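Local coordinates for cadherin-related family member 2 (Homo sapiens, PDB 5CZR), which forms calcium-dependent heterophilic adhesion complexes with CDHR5 on adjacent microvilli, thereby controlling microvillar packing at the apical membrane of epithelial cells, at residues V3-L8 with P83-Q88. Sequence-based numbering, arbitrary orientation.
Sequences VAPKFL and PYIQVQ. With CA (calcium ion), chain E.
Val3 O binds the calcium ion at 2.4 Å; the residue itself does not touch 83-88, and its side chain points away from them. Asn2, Asp33, Asp35, Asp37 and Asp82 complete the site. Asp82 OD1 also accepts hydrogen bonds from the backbone N of Tyr84 and Ile85, tying the start of 83-88 to the same metal centre. Ala4 aims its methyl at the second segment, where CB meets Ile85 CG2 at 4.0 Å and Val87 CG2 at 4.1 Å. Pro5 follows with its ring: CD lies 3.9 Å from Ile85 CG2, the two side chains crossing obliquely, and CG is 4.0 Å from Val87 CG2, which also sits 3.6 Å from Pro5 O, an apolar branch against a carbonyl. Ile85 CG1 is anti to the backbone N (chi1 -169°), which leaves CG2 in the crowded position between N and carbonyl carbon as the branch that touches both residues. These contacts lie at the N-terminal tip of the first cadherin repeat, a Greek-key β-sandwich, beside the calcium site there, where the chain leads into strand 6-7, an outermost strand of one sheet, and faces the start of strand 86-96 in the other. Phe7, with chi1 -81° placing CG anti to the carbonyl carbon, swings back toward the second segment, bringing CE2 obliquely to 4.1 Å from Val87 O, and its ring also packs on Ile78 and Val80 of strand 73-81.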
loop_
_atom_site.group_PDB
_atom_site.type_symbol
_atom_site.label_atom_id
_atom_site.label_comp_id
_atom_site.label_asym_id
_atom_site.label_seq_id
_atom_site.Cartn_x
_atom_site.Cartn_y
_atom_site.Cartn_z
ATOM N N VAL A 3 -25.357 40.077 6.586
ATOM C CA VAL A 3 -24.494 39.472 5.574
ATOM C C VAL A 3 -24.240 37.972 5.884
ATOM O O VAL A 3 -23.935 37.596 7.030
ATOM C CB VAL A 3 -23.153 40.234 5.478
ATOM C CG1 VAL A 3 -22.293 39.664 4.356
ATOM C CG2 VAL A 3 -23.427 41.716 5.241
ATOM N N ALA A 4 -24.397 37.138 4.863
ATOM C CA ALA A 4 -24.173 35.709 5.003
ATOM C C ALA A 4 -22.699 35.441 5.274
ATOM O O ALA A 4 -21.836 36.125 4.717
ATOM C CB ALA A 4 -24.609 34.970 3.752
ATOM N N PRO A 5 -22.398 34.463 6.145
ATOM C CA PRO A 5 -21.006 34.034 6.291
ATOM C C PRO A 5 -20.513 33.341 5.026
ATOM O O PRO A 5 -21.316 32.877 4.204
ATOM C CB PRO A 5 -21.060 33.050 7.454
ATOM C CG PRO A 5 -22.464 32.524 7.414
ATOM C CD PRO A 5 -23.309 33.677 6.988
ATOM N N LYS A 6 -19.200 33.256 4.913
ATOM C CA LYS A 6 -18.525 32.787 3.712
ATOM C C LYS A 6 -17.306 31.984 4.140
ATOM O O LYS A 6 -16.512 32.429 4.962
ATOM C CB LYS A 6 -18.102 33.984 2.858
ATOM C CG LYS A 6 -17.545 33.634 1.478
ATOM C CD LYS A 6 -18.034 34.605 0.383
ATOM C CE LYS A 6 -17.579 36.049 0.594
ATOM N NZ LYS A 6 -16.157 36.247 0.164
ATOM N N PHE A 7 -17.239 30.746 3.678
ATOM C CA PHE A 7 -16.070 29.895 3.889
ATOM C C PHE A 7 -14.848 30.523 3.231
ATOM O O PHE A 7 -14.937 31.116 2.154
ATOM C CB PHE A 7 -16.310 28.515 3.265
ATOM C CG PHE A 7 -17.138 27.585 4.135
ATOM C CD1 PHE A 7 -16.638 27.124 5.329
ATOM C CD2 PHE A 7 -18.371 27.129 3.718
ATOM C CE1 PHE A 7 -17.370 26.248 6.108
ATOM C CE2 PHE A 7 -19.105 26.242 4.475
ATOM C CZ PHE A 7 -18.605 25.789 5.665
ATOM N N LEU A 8 -13.714 30.391 3.881
ATOM C CA LEU A 8 -12.461 30.807 3.263
ATOM C C LEU A 8 -12.219 30.029 1.985
ATOM O O LEU A 8 -12.672 28.904 1.835
ATOM C CB LEU A 8 -11.271 30.622 4.234
ATOM C CG LEU A 8 -11.360 31.388 5.580
ATOM C CD1 LEU A 8 -10.015 31.393 6.318
ATOM C CD2 LEU A 8 -11.877 32.812 5.382
ATOM N N PRO A 83 -26.434 33.392 13.057
ATOM C CA PRO A 83 -27.738 33.189 13.734
ATOM C C PRO A 83 -28.946 33.211 12.795
ATOM O O PRO A 83 -29.983 32.653 13.147
ATOM C CB PRO A 83 -27.811 34.357 14.709
ATOM C CG PRO A 83 -26.390 34.752 14.949
ATOM C CD PRO A 83 -25.699 34.526 13.636
ATOM N N TYR A 84 -28.768 33.750 11.578
ATOM C CA TYR A 84 -29.874 34.030 10.649
ATOM C C TYR A 84 -29.944 33.166 9.393
ATOM O O TYR A 84 -31.022 32.949 8.861
ATOM C CB TYR A 84 -29.802 35.499 10.226
ATOM C CG TYR A 84 -29.444 36.403 11.370
ATOM C CD1 TYR A 84 -30.394 36.731 12.350
ATOM C CD2 TYR A 84 -28.156 36.910 11.499
ATOM C CE1 TYR A 84 -30.061 37.548 13.417
ATOM C CE2 TYR A 84 -27.824 37.737 12.559
ATOM C CZ TYR A 84 -28.774 38.027 13.516
ATOM O OH TYR A 84 -28.426 38.826 14.563
ATOM N N ILE A 85 -28.798 32.701 8.894
ATOM C CA ILE A 85 -28.780 31.949 7.651
ATOM C C ILE A 85 -27.773 30.800 7.677
ATOM O O ILE A 85 -26.671 30.935 8.235
ATOM C CB ILE A 85 -28.548 32.900 6.447
ATOM C CG1 ILE A 85 -28.814 32.153 5.121
ATOM C CG2 ILE A 85 -27.159 33.574 6.511
ATOM C CD1 ILE A 85 -28.828 33.049 3.874
ATOM N N GLN A 86 -28.154 29.701 7.026
ATOM C CA GLN A 86 -27.308 28.558 6.858
ATOM C C GLN A 86 -26.685 28.573 5.467
ATOM O O GLN A 86 -27.386 28.782 4.506
ATOM C CB GLN A 86 -28.156 27.296 7.022
ATOM C CG GLN A 86 -27.323 26.037 6.855
ATOM C CD GLN A 86 -28.066 24.760 7.138
ATOM O OE1 GLN A 86 -29.299 24.700 7.107
ATOM N NE2 GLN A 86 -27.287 23.696 7.438
ATOM N N VAL A 87 -25.375 28.376 5.374
ATOM C CA VAL A 87 -24.637 28.412 4.108
ATOM C C VAL A 87 -23.904 27.067 3.910
ATOM O O VAL A 87 -23.178 26.629 4.789
ATOM C CB VAL A 87 -23.585 29.574 4.114
ATOM C CG1 VAL A 87 -22.656 29.550 2.863
ATOM C CG2 VAL A 87 -24.291 30.915 4.238
ATOM N N GLN A 88 -24.136 26.421 2.777
ATOM C CA GLN A 88 -23.676 25.067 2.540
ATOM C C GLN A 88 -22.954 24.997 1.212
ATOM O O GLN A 88 -23.352 25.671 0.258
ATOM C CB GLN A 88 -24.829 24.095 2.509
ATOM C CG GLN A 88 -25.684 24.151 3.757
ATOM C CD GLN A 88 -26.755 23.070 3.784
ATOM O OE1 GLN A 88 -26.452 21.877 3.860
ATOM N NE2 GLN A 88 -28.017 23.487 3.805
HETATM CA CA CA E . -23.857 37.639 9.424
#